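Local structure of peptidase M42 (Thaumarchaeota archaeon SCGC AB-539-E09, 5DS0) at residues S163-I168 with R172-K177. The protein is probably a metal-dependent aminopeptidase of the TET type, built from twelve subunits, that removes residues from the N-termini of peptides. Numbering follows the deposited sequence.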
ATOM      1  N   SER C 163     -40.545  13.053   2.479  1.00 33.17           N
ATOM      2  CA  SER C 163     -40.897  11.661   2.770  1.00 32.40           C
ATOM      3  C   SER C 163     -42.316  11.499   3.292  1.00 32.09           C
ATOM      4  O   SER C 163     -42.583  11.733   4.465  1.00 32.88           O
ATOM      5  CB  SER C 163     -39.924  11.104   3.800  1.00 31.92           C
ATOM      6  OG  SER C 163     -40.098   9.710   3.953  1.00 31.90           O
ATOM      7  N   PRO C 164     -43.241  11.098   2.426  1.00 32.07           N
ATOM      8  CA  PRO C 164     -44.639  10.981   2.839  1.00 31.95           C
ATOM      9  C   PRO C 164     -44.864   9.858   3.821  1.00 31.68           C
ATOM     10  O   PRO C 164     -44.156   8.851   3.807  1.00 31.69           O
ATOM     11  CB  PRO C 164     -45.379  10.658   1.548  1.00 32.27           C
ATOM     12  CG  PRO C 164     -44.438  10.967   0.445  1.00 32.56           C
ATOM     13  CD  PRO C 164     -43.060  10.806   0.997  1.00 32.44           C
ATOM     14  N   PHE C 165     -45.892  10.018   4.630  1.00 31.57           N
ATOM     15  CA  PHE C 165     -46.264   9.016   5.595  1.00 31.55           C
ATOM     16  C   PHE C 165     -47.335   8.081   5.032  1.00 31.36           C
ATOM     17  O   PHE C 165     -48.325   8.532   4.438  1.00 31.61           O
ATOM     18  CB  PHE C 165     -46.801   9.695   6.843  1.00 32.15           C
ATOM     19  CG  PHE C 165     -47.223   8.733   7.910  1.00 32.69           C
ATOM     20  CD1 PHE C 165     -46.308   8.280   8.846  1.00 32.57           C
ATOM     21  CD2 PHE C 165     -48.532   8.276   7.973  1.00 33.20           C
ATOM     22  CE1 PHE C 165     -46.699   7.400   9.836  1.00 32.95           C
ATOM     23  CE2 PHE C 165     -48.928   7.388   8.950  1.00 33.23           C
ATOM     24  CZ  PHE C 165     -48.014   6.953   9.886  1.00 33.19           C
ATOM     25  N   SER C 166     -47.138   6.783   5.231  1.00 30.74           N
ATOM     26  CA  SER C 166     -48.170   5.807   4.935  1.00 30.82           C
ATOM     27  C   SER C 166     -48.049   4.629   5.866  1.00 30.37           C
ATOM     28  O   SER C 166     -47.118   4.548   6.667  1.00 29.95           O
ATOM     29  CB  SER C 166     -48.077   5.354   3.490  1.00 30.99           C
ATOM     30  OG  SER C 166     -47.017   4.444   3.317  1.00 31.18           O
ATOM     31  N   VAL C 167     -49.017   3.733   5.772  1.00 30.76           N
ATOM     32  CA  VAL C 167     -48.993   2.489   6.530  1.00 30.86           C
ATOM     33  C   VAL C 167     -48.985   1.329   5.553  1.00 31.12           C
ATOM     34  O   VAL C 167     -49.721   1.334   4.568  1.00 32.09           O
ATOM     35  CB  VAL C 167     -50.209   2.360   7.449  1.00 31.27           C
ATOM     36  CG1 VAL C 167     -50.139   1.061   8.238  1.00 31.47           C
ATOM     37  CG2 VAL C 167     -50.282   3.539   8.403  1.00 30.95           C
ATOM     38  N   ILE C 168     -48.162   0.326   5.836  1.00 30.81           N
ATOM     39  CA  ILE C 168     -48.054  -0.861   4.979  1.00 30.91           C
ATOM     40  C   ILE C 168     -48.276  -2.141   5.791  1.00 31.21           C
ATOM     41  O   ILE C 168     -48.602  -2.087   6.978  1.00 30.38           O
ATOM     42  CB  ILE C 168     -46.697  -0.888   4.246  1.00 30.22           C
ATOM     43  CG1 ILE C 168     -45.542  -0.838   5.239  1.00 29.66           C
ATOM     44  CG2 ILE C 168     -46.616   0.278   3.276  1.00 30.09           C
ATOM     45  CD1 ILE C 168     -44.198  -1.135   4.618  1.00 29.48           C
ATOM     46  N   ARG C 172     -50.183  -2.739   9.719  1.00 37.87           N
ATOM     47  CA  ARG C 172     -49.335  -3.093  10.870  1.00 37.18           C
ATOM     48  C   ARG C 172     -48.098  -2.200  11.053  1.00 35.26           C
ATOM     49  O   ARG C 172     -47.634  -2.034  12.172  1.00 33.60           O
ATOM     50  CB  ARG C 172     -48.847  -4.542  10.743  1.00 38.11           C
ATOM     51  CG  ARG C 172     -49.825  -5.592  11.216  1.00 39.76           C
ATOM     52  CD  ARG C 172     -49.172  -6.964  11.310  1.00 41.36           C
ATOM     53  NE  ARG C 172     -48.373  -7.322  10.127  1.00 42.94           N
ATOM     54  CZ  ARG C 172     -48.820  -7.931   9.024  1.00 44.88           C
ATOM     55  NH1 ARG C 172     -50.104  -8.275   8.906  1.00 46.94           N
ATOM     56  NH2 ARG C 172     -47.971  -8.197   8.034  1.00 44.00           N
ATOM     57  N   VAL C 173     -47.578  -1.653   9.955  1.00 34.37           N
ATOM     58  CA  VAL C 173     -46.258  -1.007   9.935  1.00 33.66           C
ATOM     59  C   VAL C 173     -46.288   0.371   9.304  1.00 33.52           C
ATOM     60  O   VAL C 173     -46.760   0.534   8.186  1.00 33.57           O
ATOM     61  CB  VAL C 173     -45.262  -1.834   9.113  1.00 33.02           C
ATOM     62  CG1 VAL C 173     -43.957  -1.098   8.946  1.00 32.23           C
ATOM     63  CG2 VAL C 173     -45.032  -3.195   9.760  1.00 33.05           C
ATOM     64  N   ALA C 174     -45.785   1.356  10.034  1.00 33.79           N
ATOM     65  CA  ALA C 174     -45.795   2.743   9.589  1.00 34.48           C
ATOM     66  C   ALA C 174     -44.525   3.060   8.824  1.00 34.67           C
ATOM     67  O   ALA C 174     -43.448   2.608   9.208  1.00 34.26           O
ATOM     68  CB  ALA C 174     -45.922   3.668  10.791  1.00 34.82           C
HETATM   69  N   MSE C 175     -44.657   3.852   7.765  1.00 35.20           N
HETATM   70  CA  MSE C 175     -43.532   4.184   6.897  1.00 35.96           C
HETATM   71  C   MSE C 175     -43.467   5.667   6.701  1.00 34.53           C
HETATM   72  O   MSE C 175     -44.458   6.289   6.338  1.00 34.86           O
HETATM   73  CB  MSE C 175     -43.735   3.524   5.552  1.00 38.69           C
HETATM   74  CG  MSE C 175     -42.563   3.733   4.599  1.00 41.71           C
HETATM   75 SE   MSE C 175     -42.918   2.658   2.966  0.85 49.42          SE
HETATM   76  CE  MSE C 175     -41.392   3.082   1.805  1.00 48.32           C
ATOM     77  N   GLY C 176     -42.293   6.244   6.936  1.00 32.92           N
ATOM     78  CA  GLY C 176     -42.091   7.669   6.798  1.00 32.32           C
ATOM     79  C   GLY C 176     -40.846   8.144   7.500  1.00 31.90           C
ATOM     80  O   GLY C 176     -39.987   7.351   7.880  1.00 32.46           O
ATOM     81  N   LYS C 177     -40.705   9.457   7.611  1.00 32.26           N
ATOM     82  CA  LYS C 177     -39.497  10.045   8.197  1.00 31.87           C
ATOM     83  C   LYS C 177     -39.780  10.516   9.604  1.00 31.50           C
ATOM     84  O   LYS C 177     -40.916  10.492  10.068  1.00 31.41           O
ATOM     85  CB  LYS C 177     -39.015  11.226   7.366  1.00 32.16           C
ATOM     86  CG  LYS C 177     -39.887  12.473   7.489  1.00 32.77           C
ATOM     87  CD  LYS C 177     -39.315  13.632   6.697  1.00 33.01           C
ATOM     88  CE  LYS C 177     -40.280  14.798   6.617  1.00 33.59           C
ATOM     89  NZ  LYS C 177     -40.243  15.593   7.866  1.00 34.27           N
TER
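The carbonyl oxygen of I168 takes two backbone N-H groups from the returning segment 172-177: V173 N donates at 3.2 Å to I168 O, from a position tilted 34° out of the carbonyl plane, while R172 N adds a weak, bent bond. R172 and V173 thus both face I168, a classic beta bulge. The reciprocal bond, I168 N to V173 O, is nearly straight at 2.7 Å, and S166 and M175 form the next hydrogen-bonded pair. On the face carrying I168, V173 and M175, the I168 CG1 branch crosses V173 at 4.0 Å from V173 CB, and L330 packs against all three. On the face of V167 and A174, F165, with CG anti to its backbone N (chi1 180°), brings CE1 to 3.9 Å from A174 CB, and F179 adjoins F165 and A174. Beyond the paired strands, S163 CB rests on K177 CB at 3.7 Å. K177 NZ is held by A16 O and a salt bridge to E69, whereas S163 OG bonds H327 O and R100 of a neighbouring subunit. This bulged antiparallel beta hairpin joins the mixed sheet through strand 329-332, and strand 173-176 leads into helix 179-197, where D180 binds both cobalt ions of the M42 metal site.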